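Aldose 1-epimerase (Escherichia coli, PDB 3NRE) probably interconverts the alpha and beta anomers of aldose sugars as an aldose 1-epimerase. Local coordinates at residues F152-Q157 with D249-E254; T158-Q163 with A193-Q198; R197-N202 with F234-D239. All blocks are in the same frame, centred on the assembly; numbering follows the deposited sequence. Where two conformers were deposited one is given.

The three contacts show how an all-beta fold is closed by strands far apart in sequence. Contact 1 joins strand 142-153 to strand 250-256, and contacts 2 and 3 are nested within the long loop it closes. Contacts 1 and 3 lie in one antiparallel sheet, where strands 250-256 and 232-237 are neighbours; the centres of the two contacts are about 10 Å apart. Contact 2, about 9 Å from the centre of contact 1, forms the edge of a second antiparallel sheet, and the chain runs from it through Arg197 and Gln198 into contact 3. Leu195 and Ile160 pack on Ile235, so the two sheets meet through apolar side chains, consistent with the beta-sandwich of galactose mutarotase relatives.

Contact 1. Residues F152-Q157 with D249-E254; sequences FPLSPQ and DFFCLE
Phe251 holds CG between its backbone N and carbonyl carbon (chi1 74°), a rotation that starts its ring toward Phe152 CB, while Phe152 places CG anti to its own carbonyl carbon (chi1 -65°), which leaves that CB exposed to the approaching ring. The ring planes are 26° apart but slid, so there is little overlap and the centroids stand 5.5 Å apart. The closer touch is made by the methylene: Phe152 CB lies 3.5 Å from Phe251 CE1, with CZ only slightly farther. The rim of the Phe251 ring also faces Pro153 O near its plane, and Leu154 brings CD1 to 3.8 Å from Phe251 CD1, the two side chains crossing at about a right angle.

Backbone bonds fix this register. Phe152 and Phe251 form an antiparallel hydrogen-bonded pair, with Phe152 N 2.8 Å from Phe251 O and the return bond from Phe251 N to Phe152 O at 3.0 Å. Past the strand end, Leu154 N still reaches Asp249 O at 2.9 Å, but this donor sits well above the carbonyl plane. Phe250 CA adds a C-H contact to Phe152 O, and the Phe250 side chain diverges from that of Pro153 to the other face, where Tyr246 and Tyr151 meet its ring edge-to-face and Arg35 makes a cation-pi contact. Strand 250-256 is held between strand 142-153 and strand 232-237, to which Cys252 and Glu254 bond through their backbones, while Met224 of strand 220-227 packs against both Phe152 and Leu253.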
loop_
_atom_site.group_PDB
_atom_site.type_symbol
_atom_site.label_atom_id
_atom_site.label_comp_id
_atom_site.label_asym_id
_atom_site.label_seq_id
_atom_site.Cartn_x
_atom_site.Cartn_y
_atom_site.Cartn_z
ATOM N N PHE A 152 -9.138 3.934 -3.436
ATOM C CA PHE A 152 -9.659 4.827 -4.474
ATOM C C PHE A 152 -11.182 4.772 -4.540
ATOM O O PHE A 152 -11.775 3.733 -4.315
ATOM C CB PHE A 152 -9.149 4.380 -5.831
ATOM C CG PHE A 152 -7.668 4.491 -5.989
ATOM C CD1 PHE A 152 -7.103 5.701 -6.356
ATOM C CD2 PHE A 152 -6.851 3.427 -5.725
ATOM C CE1 PHE A 152 -5.729 5.845 -6.471
ATOM C CE2 PHE A 152 -5.462 3.550 -5.876
ATOM C CZ PHE A 152 -4.904 4.756 -6.269
ATOM N N PRO A 153 -11.837 5.887 -4.950
ATOM C CA PRO A 153 -13.266 5.893 -5.146
ATOM C C PRO A 153 -13.609 4.885 -6.233
ATOM O O PRO A 153 -12.848 4.713 -7.170
ATOM C CB PRO A 153 -13.573 7.307 -5.633
ATOM C CG PRO A 153 -12.273 8.071 -5.417
ATOM C CD PRO A 153 -11.186 7.167 -5.255
ATOM N N LEU A 154 -14.755 4.265 -6.109
ATOM C CA LEU A 154 -15.219 3.353 -7.168
ATOM C C LEU A 154 -16.564 3.740 -7.689
ATOM O O LEU A 154 -17.499 3.922 -6.916
ATOM C CB LEU A 154 -15.305 1.920 -6.612
ATOM C CG LEU A 154 -15.676 0.776 -7.545
ATOM C CD1 LEU A 154 -14.719 0.694 -8.738
ATOM C CD2 LEU A 154 -15.692 -0.597 -6.828
ATOM N N SER A 155 -16.655 3.828 -9.019
ATOM C CA SER A 155 -17.875 4.102 -9.739
ATOM C C SER A 155 -18.124 2.947 -10.705
ATOM O O SER A 155 -17.154 2.284 -11.105
ATOM C CB SER A 155 -17.698 5.424 -10.507
ATOM O OG SER A 155 -18.535 5.493 -11.626
ATOM N N PRO A 156 -19.405 2.735 -11.125
ATOM C CA PRO A 156 -19.691 1.747 -12.169
ATOM C C PRO A 156 -18.858 2.035 -13.398
ATOM O O PRO A 156 -18.586 1.121 -14.163
ATOM C CB PRO A 156 -21.177 1.953 -12.477
ATOM C CG PRO A 156 -21.749 2.532 -11.267
ATOM C CD PRO A 156 -20.640 3.325 -10.578
ATOM N N GLN A 157 -18.444 3.304 -13.573
ATOM C CA GLN A 157 -17.716 3.697 -14.807
ATOM C C GLN A 157 -16.189 3.560 -14.628
ATOM O O GLN A 157 -15.480 3.654 -15.612
ATOM C CB GLN A 157 -17.998 5.152 -15.183
ATOM C CG GLN A 157 -19.447 5.574 -15.000
ATOM C CD GLN A 157 -20.441 4.777 -15.732
ATOM O OE1 GLN A 157 -20.144 4.136 -16.747
ATOM N NE2 GLN A 157 -21.722 4.921 -15.311
ATOM N N ASP A 249 -18.160 1.368 -3.235
ATOM C CA ASP A 249 -17.858 2.792 -3.309
ATOM C C ASP A 249 -16.347 3.043 -3.280
ATOM O O ASP A 249 -15.918 4.189 -3.437
ATOM C CB ASP A 249 -18.558 3.550 -2.154
ATOM C CG ASP A 249 -18.376 2.861 -0.806
ATOM O OD1 ASP A 249 -18.797 1.662 -0.611
ATOM O OD2 ASP A 249 -17.811 3.532 0.093
ATOM N N PHE A 250 -15.549 1.993 -3.025
ATOM C CA PHE A 250 -14.085 2.047 -3.142
ATOM C C PHE A 250 -13.467 0.724 -3.512
ATOM O O PHE A 250 -14.070 -0.319 -3.430
ATOM C CB PHE A 250 -13.382 2.530 -1.850
ATOM C CG PHE A 250 -13.458 1.515 -0.698
ATOM C CD1 PHE A 250 -12.541 0.465 -0.602
ATOM C CD2 PHE A 250 -14.518 1.560 0.196
ATOM C CE1 PHE A 250 -12.653 -0.503 0.467
ATOM C CE2 PHE A 250 -14.599 0.601 1.253
ATOM C CZ PHE A 250 -13.683 -0.398 1.333
ATOM N N PHE A 251 -12.230 0.811 -3.935
ATOM C CA PHE A 251 -11.375 -0.368 -4.192
ATOM C C PHE A 251 -9.958 0.036 -3.885
ATOM O O PHE A 251 -9.666 1.199 -3.750
ATOM C CB PHE A 251 -11.440 -0.854 -5.650
ATOM C CG PHE A 251 -10.704 0.023 -6.613
ATOM C CD1 PHE A 251 -11.292 1.208 -7.073
ATOM C CD2 PHE A 251 -9.413 -0.313 -7.057
ATOM C CE1 PHE A 251 -10.610 2.047 -7.968
ATOM C CE2 PHE A 251 -8.734 0.506 -7.944
ATOM C CZ PHE A 251 -9.340 1.699 -8.407
ATOM N N CYS A 252 -9.067 -0.946 -3.740
ATOM C CA CYS A 252 -7.646 -0.680 -3.500
ATOM C C CYS A 252 -6.809 -1.250 -4.606
ATOM O O CYS A 252 -7.083 -2.326 -5.133
ATOM C CB CYS A 252 -7.175 -1.289 -2.206
ATOM S SG CYS A 252 -8.164 -0.796 -0.810
ATOM N N LEU A 253 -5.771 -0.506 -4.975
ATOM C CA LEU A 253 -4.720 -1.019 -5.882
ATOM C C LEU A 253 -3.465 -0.734 -5.105
ATOM O O LEU A 253 -3.097 0.430 -4.927
ATOM C CB LEU A 253 -4.709 -0.332 -7.253
ATOM C CG LEU A 253 -3.756 -0.952 -8.274
ATOM C CD1 LEU A 253 -4.180 -0.567 -9.710
ATOM C CD2 LEU A 253 -2.264 -0.592 -8.009
ATOM N N GLU A 254 -2.812 -1.793 -4.624
ATOM C CA GLU A 254 -1.744 -1.694 -3.585
ATOM C C GLU A 254 -0.373 -2.029 -4.160
ATOM O O GLU A 254 -0.080 -3.205 -4.376
ATOM C CB GLU A 254 -2.000 -2.670 -2.448
ATOM C CG GLU A 254 -3.436 -2.644 -1.906
ATOM C CD GLU A 254 -3.803 -3.926 -1.108
ATOM O OE1 GLU A 254 -2.934 -4.561 -0.414
ATOM O OE2 GLU A 254 -5.008 -4.229 -1.236
#

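Contact 2. Residues T158-Q163 with A193-Q198; sequences TRIQAQ and APLPRQ
Ile160 meets Leu195 through both of its branches. From CB, which points to the same face of the sheet as the Ala193 methyl, CG1 takes the position between the backbone N and the carbonyl carbon (chi1 64°) and passes 4.0 Å from Ala193 O. The other branch, CG2, lies 4.0 Å from Leu195 CD2. At the tip, CD1 stands anti to CA (chi2 169°) and meets the second leucine methyl, Leu195 CD1, also at 4.0 Å. Each methyl of Leu195 therefore has a partner on a different branch of the isoleucine, the two side chains crossing at about a right angle. Phe251 and Ile235, from the facing sheet, touch both residues and extend this apolar cluster.

The backbones of Ile160 and Ala193 form an antiparallel hydrogen-bonded pair. Ile160 N gives to Ala193 O at 3.0 Å, and Ala193 N returns a bond to Ile160 O at 2.9 Å. Arg159 CA adds a C-H contact to Ala193 O, while its guanidinium turns elsewhere, to a salt bridge with Glu214 on strand 210-215.

One step further, Thr158 O and Leu195 N are 4.2 Å apart, and a water bridges them. It donates to Thr158 O, 2.7 Å away, and accepts from Leu195 N at 3.2 Å. In one of the two conformers of Arg197, NH1 gives it a second bond, with the water in the guanidinium plane. The water then accepts from two donors and gives one of its protons to Thr158 O; in that conformer the positive charge would probably polarise it and strengthen the donation. The chemistry thus changes along the contact, from direct amide pairing to a single bridging water.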
loop_
_atom_site.group_PDB
_atom_site.type_symbol
_atom_site.label_atom_id
_atom_site.label_comp_id
_atom_site.label_asym_id
_atom_site.label_seq_id
_atom_site.Cartn_x
_atom_site.Cartn_y
_atom_site.Cartn_z
ATOM N N THR A 158 -15.693 3.427 -13.418
ATOM C CA THR A 158 -14.219 3.302 -13.178
ATOM C C THR A 158 -13.579 2.133 -13.949
ATOM O O THR A 158 -14.185 1.052 -14.086
ATOM C CB THR A 158 -13.912 3.083 -11.671
ATOM O OG1 THR A 158 -14.529 4.100 -10.901
ATOM C CG2 THR A 158 -12.429 3.137 -11.391
ATOM N N ARG A 159 -12.367 2.369 -14.460
ATOM C CA ARG A 159 -11.583 1.350 -15.161
ATOM C C ARG A 159 -10.128 1.494 -14.709
ATOM O O ARG A 159 -9.680 2.585 -14.429
ATOM C CB ARG A 159 -11.686 1.495 -16.695
ATOM C CG ARG A 159 -13.167 1.366 -17.232
ATOM C CD ARG A 159 -13.211 1.203 -18.711
ATOM N NE ARG A 159 -12.294 2.114 -19.402
ATOM C CZ ARG A 159 -11.904 1.961 -20.673
ATOM N NH1 ARG A 159 -12.366 0.945 -21.384
ATOM N NH2 ARG A 159 -11.054 2.831 -21.231
ATOM N N ILE A 160 -9.424 0.374 -14.586
ATOM C CA ILE A 160 -7.992 0.391 -14.284
ATOM C C ILE A 160 -7.193 -0.410 -15.309
ATOM O O ILE A 160 -7.736 -1.283 -16.004
ATOM C CB ILE A 160 -7.688 -0.190 -12.877
ATOM C CG1 ILE A 160 -8.078 -1.663 -12.797
ATOM C CG2 ILE A 160 -8.429 0.619 -11.817
ATOM C CD1 ILE A 160 -7.541 -2.362 -11.510
ATOM N N GLN A 161 -5.915 -0.052 -15.375
ATOM C CA GLN A 161 -4.964 -0.689 -16.279
ATOM C C GLN A 161 -3.646 -0.822 -15.529
ATOM O O GLN A 161 -3.134 0.142 -14.982
ATOM C CB GLN A 161 -4.745 0.109 -17.545
ATOM C CG GLN A 161 -3.873 -0.639 -18.567
ATOM C CD GLN A 161 -3.621 0.174 -19.825
ATOM O OE1 GLN A 161 -3.899 1.384 -19.870
ATOM N NE2 GLN A 161 -3.097 -0.473 -20.844
ATOM N N ALA A 162 -3.152 -2.050 -15.439
ATOM C CA ALA A 162 -1.952 -2.349 -14.668
ATOM C C ALA A 162 -1.383 -3.682 -15.195
ATOM O O ALA A 162 -1.969 -4.734 -15.000
ATOM C CB ALA A 162 -2.276 -2.477 -13.159
ATOM N N GLN A 163 -0.279 -3.605 -15.916
ATOM C CA GLN A 163 0.368 -4.785 -16.510
ATOM C C GLN A 163 0.507 -5.945 -15.544
ATOM O O GLN A 163 0.858 -5.734 -14.404
ATOM C CB GLN A 163 1.746 -4.374 -17.043
ATOM C CG GLN A 163 2.615 -5.520 -17.564
ATOM C CD GLN A 163 3.981 -5.003 -18.004
ATOM O OE1 GLN A 163 4.077 -4.250 -18.976
ATOM N NE2 GLN A 163 5.033 -5.373 -17.265
ATOM N N ALA A 193 -9.898 -1.996 -17.735
ATOM C CA ALA A 193 -11.011 -2.902 -17.493
ATOM C C ALA A 193 -11.760 -2.453 -16.243
ATOM O O ALA A 193 -11.167 -1.895 -15.356
ATOM C CB ALA A 193 -10.481 -4.328 -17.298
ATOM N N PRO A 194 -13.066 -2.771 -16.155
ATOM C CA PRO A 194 -13.804 -2.455 -14.916
ATOM C C PRO A 194 -13.360 -3.319 -13.741
ATOM O O PRO A 194 -12.795 -4.416 -13.954
ATOM C CB PRO A 194 -15.267 -2.788 -15.282
ATOM C CG PRO A 194 -15.156 -3.835 -16.407
ATOM C CD PRO A 194 -13.906 -3.451 -17.173
ATOM N N LEU A 195 -13.612 -2.850 -12.521
ATOM C CA LEU A 195 -13.454 -3.712 -11.359
ATOM C C LEU A 195 -14.635 -4.671 -11.327
ATOM O O LEU A 195 -15.771 -4.272 -11.554
ATOM C CB LEU A 195 -13.422 -2.928 -10.041
ATOM C CG LEU A 195 -12.136 -2.202 -9.603
ATOM C CD1 LEU A 195 -10.910 -3.123 -9.439
ATOM C CD2 LEU A 195 -11.843 -1.000 -10.575
ATOM N N PRO A 196 -14.378 -5.959 -11.007
ATOM C CA PRO A 196 -15.479 -6.871 -10.729
ATOM C C PRO A 196 -16.356 -6.345 -9.593
ATOM O O PRO A 196 -15.838 -5.735 -8.655
ATOM C CB PRO A 196 -14.763 -8.145 -10.233
ATOM C CG PRO A 196 -13.335 -8.026 -10.700
ATOM C CD PRO A 196 -13.047 -6.580 -10.907
ATOM N N ARG A 197 -17.652 -6.624 -9.659
ATOM C CA ARG A 197 -18.601 -6.266 -8.606
ATOM C C ARG A 197 -18.830 -7.459 -7.693
ATOM O O ARG A 197 -19.952 -7.972 -7.569
ATOM C CB ARG A 197 -19.935 -5.789 -9.223
ATOM C CG ARG A 197 -19.859 -4.354 -9.752
ATOM C CD ARG A 197 -19.093 -3.504 -8.761
ATOM N NE ARG A 197 -19.028 -2.075 -9.088
ATOM C CZ ARG A 197 -18.109 -1.512 -9.873
ATOM N NH1 ARG A 197 -17.179 -2.247 -10.473
ATOM N NH2 ARG A 197 -18.133 -0.208 -10.080
ATOM N N GLN A 198 -17.752 -7.880 -7.044
ATOM C CA GLN A 198 -17.728 -9.012 -6.132
ATOM C C GLN A 198 -16.379 -8.957 -5.416
ATOM O O GLN A 198 -15.468 -8.234 -5.831
ATOM C CB GLN A 198 -17.849 -10.344 -6.881
ATOM C CG GLN A 198 -16.759 -10.562 -7.924
ATOM C CD GLN A 198 -17.023 -11.818 -8.730
ATOM O OE1 GLN A 198 -17.491 -11.746 -9.867
ATOM N NE2 GLN A 198 -16.776 -12.973 -8.132
HETATM O O HOH W 1 -15.693 -0.414 -12.365
#

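Contact 3. Residues R197-N202 with F234-D239; sequences RQWVNN and FIFVSD
Val200 and Val237 satisfy each other's backbone: Val200 N reaches Val237 O at 2.9 Å, and Val237 N reaches Val200 O at 3.0 Å. At the next hydrogen-bonded pair, past Asn201 and Phe236, Asn202 N bonds Ile235 O at 3.2 Å and Ile235 N bonds Asn202 O at 3.0 Å. Carbonyls also receive C-H contacts, Val200 O from Phe236 CA and Val237 O from Trp199 CA. A water lies within hydrogen-bonding distance of Asn201 OD1 and Ile235 O, but has more acceptors in reach than protons; OD1 is also bonded to a PEG, probably from the crystallisation liquor.

This is a regular antiparallel ladder between strands 200-205 and 232-237, within a sheet of the family's beta-sandwich. On the face bearing Val200 and Val237, Val200 CG1 packs alongside Ile235 CG2.

Trp199 and Phe236 make a T-shaped stack, planes at 86°, with Phe236 CE1 over the indole face and 3.5 Å from Trp199 CH2. Trp199 NE1 is taken by Glu170, which also accepts from Asn201 ND2, as does the Trp174 carbonyl; Asn202 ND2 goes to Trp168 O. By contrast, Ser238 O is buried here without a polar partner.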
loop_
_atom_site.group_PDB
_atom_site.type_symbol
_atom_site.label_atom_id
_atom_site.label_comp_id
_atom_site.label_asym_id
_atom_site.label_seq_id
_atom_site.Cartn_x
_atom_site.Cartn_y
_atom_site.Cartn_z
ATOM N N ARG A 197 -17.652 -6.624 -9.659
ATOM C CA ARG A 197 -18.601 -6.266 -8.606
ATOM C C ARG A 197 -18.830 -7.459 -7.693
ATOM O O ARG A 197 -19.952 -7.972 -7.569
ATOM C CB ARG A 197 -19.935 -5.789 -9.223
ATOM C CG ARG A 197 -19.859 -4.354 -9.752
ATOM C CD ARG A 197 -19.093 -3.504 -8.761
ATOM N NE ARG A 197 -19.028 -2.075 -9.088
ATOM C CZ ARG A 197 -18.109 -1.512 -9.873
ATOM N NH1 ARG A 197 -17.179 -2.247 -10.473
ATOM N NH2 ARG A 197 -18.133 -0.208 -10.080
ATOM N N GLN A 198 -17.752 -7.880 -7.044
ATOM C CA GLN A 198 -17.728 -9.012 -6.132
ATOM C C GLN A 198 -16.379 -8.957 -5.416
ATOM O O GLN A 198 -15.468 -8.234 -5.831
ATOM C CB GLN A 198 -17.849 -10.344 -6.881
ATOM C CG GLN A 198 -16.759 -10.562 -7.924
ATOM C CD GLN A 198 -17.023 -11.818 -8.730
ATOM O OE1 GLN A 198 -17.491 -11.746 -9.867
ATOM N NE2 GLN A 198 -16.776 -12.973 -8.132
ATOM N N TRP A 199 -16.271 -9.756 -4.359
ATOM C CA TRP A 199 -15.054 -9.838 -3.562
ATOM C C TRP A 199 -13.871 -10.086 -4.473
ATOM O O TRP A 199 -13.901 -11.015 -5.280
ATOM C CB TRP A 199 -15.147 -11.001 -2.582
ATOM C CG TRP A 199 -13.930 -11.219 -1.745
ATOM C CD1 TRP A 199 -12.921 -12.124 -1.981
ATOM C CD2 TRP A 199 -13.597 -10.542 -0.529
ATOM N NE1 TRP A 199 -11.968 -12.014 -1.007
ATOM C CE2 TRP A 199 -12.361 -11.070 -0.087
ATOM C CE3 TRP A 199 -14.209 -9.542 0.217
ATOM C CZ2 TRP A 199 -11.731 -10.622 1.081
ATOM C CZ3 TRP A 199 -13.589 -9.094 1.370
ATOM C CH2 TRP A 199 -12.366 -9.638 1.797
ATOM N N VAL A 200 -12.862 -9.254 -4.354
ATOM C CA VAL A 200 -11.557 -9.497 -4.966
ATOM C C VAL A 200 -10.458 -9.301 -3.919
ATOM O O VAL A 200 -10.407 -8.292 -3.256
ATOM C CB VAL A 200 -11.268 -8.511 -6.098
ATOM C CG1 VAL A 200 -9.817 -8.691 -6.618
ATOM C CG2 VAL A 200 -12.275 -8.632 -7.238
ATOM N N ASN A 201 -9.559 -10.269 -3.769
ATOM C CA ASN A 201 -8.397 -10.097 -2.880
ATOM C C ASN A 201 -7.272 -10.899 -3.476
ATOM O O ASN A 201 -7.055 -12.046 -3.102
ATOM C CB ASN A 201 -8.715 -10.587 -1.471
ATOM C CG ASN A 201 -7.488 -10.669 -0.571
ATOM O OD1 ASN A 201 -6.641 -9.788 -0.591
ATOM N ND2 ASN A 201 -7.410 -11.740 0.253
ATOM N N ASN A 202 -6.550 -10.299 -4.402
ATOM C CA ASN A 202 -5.579 -11.060 -5.223
ATOM C C ASN A 202 -4.365 -10.243 -5.488
ATOM O O ASN A 202 -4.469 -9.023 -5.805
ATOM C CB ASN A 202 -6.178 -11.518 -6.563
ATOM C CG ASN A 202 -7.317 -12.484 -6.395
ATOM O OD1 ASN A 202 -8.484 -12.092 -6.185
ATOM N ND2 ASN A 202 -6.997 -13.793 -6.443
ATOM N N PHE A 234 -1.577 -5.672 -5.380
ATOM C CA PHE A 234 -2.808 -6.336 -4.955
ATOM C C PHE A 234 -4.017 -5.487 -5.348
ATOM O O PHE A 234 -3.965 -4.272 -5.386
ATOM C CB PHE A 234 -2.825 -6.587 -3.408
ATOM C CG PHE A 234 -2.397 -7.991 -2.982
ATOM C CD1 PHE A 234 -1.048 -8.353 -3.013
ATOM C CD2 PHE A 234 -3.313 -8.932 -2.556
ATOM C CE1 PHE A 234 -0.643 -9.629 -2.640
ATOM C CE2 PHE A 234 -2.891 -10.185 -2.179
ATOM C CZ PHE A 234 -1.579 -10.533 -2.205
ATOM N N ILE A 235 -5.109 -6.142 -5.662
ATOM C CA ILE A 235 -6.381 -5.488 -5.880
ATOM C C ILE A 235 -7.289 -5.981 -4.762
ATOM O O ILE A 235 -7.378 -7.205 -4.500
ATOM C CB ILE A 235 -7.043 -5.878 -7.204
ATOM C CG1 ILE A 235 -6.204 -5.445 -8.398
ATOM C CG2 ILE A 235 -8.470 -5.302 -7.315
ATOM C CD1 ILE A 235 -5.952 -3.909 -8.514
ATOM N N PHE A 236 -7.986 -5.035 -4.142
ATOM C CA PHE A 236 -9.034 -5.307 -3.189
ATOM C C PHE A 236 -10.352 -4.667 -3.623
ATOM O O PHE A 236 -10.398 -3.467 -3.898
ATOM C CB PHE A 236 -8.618 -4.791 -1.782
ATOM C CG PHE A 236 -9.631 -5.109 -0.753
ATOM C CD1 PHE A 236 -9.962 -6.419 -0.517
ATOM C CD2 PHE A 236 -10.284 -4.132 -0.064
ATOM C CE1 PHE A 236 -10.920 -6.745 0.396
ATOM C CE2 PHE A 236 -11.277 -4.447 0.870
ATOM C CZ PHE A 236 -11.581 -5.752 1.111
ATOM N N VAL A 237 -11.409 -5.481 -3.687
ATOM C CA VAL A 237 -12.810 -5.067 -3.798
ATOM C C VAL A 237 -13.511 -5.836 -2.689
ATOM O O VAL A 237 -13.361 -7.056 -2.568
ATOM C CB VAL A 237 -13.460 -5.428 -5.131
ATOM C CG1 VAL A 237 -14.918 -4.907 -5.167
ATOM C CG2 VAL A 237 -12.646 -4.857 -6.272
ATOM N N SER A 238 -14.276 -5.129 -1.883
ATOM C CA SER A 238 -14.989 -5.772 -0.772
ATOM C C SER A 238 -16.341 -6.388 -1.201
ATOM O O SER A 238 -16.596 -6.564 -2.386
ATOM C CB SER A 238 -15.086 -4.753 0.377
ATOM O OG SER A 238 -15.389 -5.352 1.626
ATOM N N ASP A 239 -17.206 -6.771 -0.267
ATOM C CA ASP A 239 -18.538 -7.331 -0.599
ATOM C C ASP A 239 -19.496 -7.004 0.534
ATOM O O ASP A 239 -19.068 -7.009 1.702
ATOM C CB ASP A 239 -18.461 -8.857 -0.769
ATOM C CG ASP A 239 -19.823 -9.498 -1.146
ATOM O OD1 ASP A 239 -20.530 -8.972 -2.013
ATOM O OD2 ASP A 239 -20.166 -10.555 -0.585
HETATM O O HOH W 2 -6.365 -7.370 -1.671
#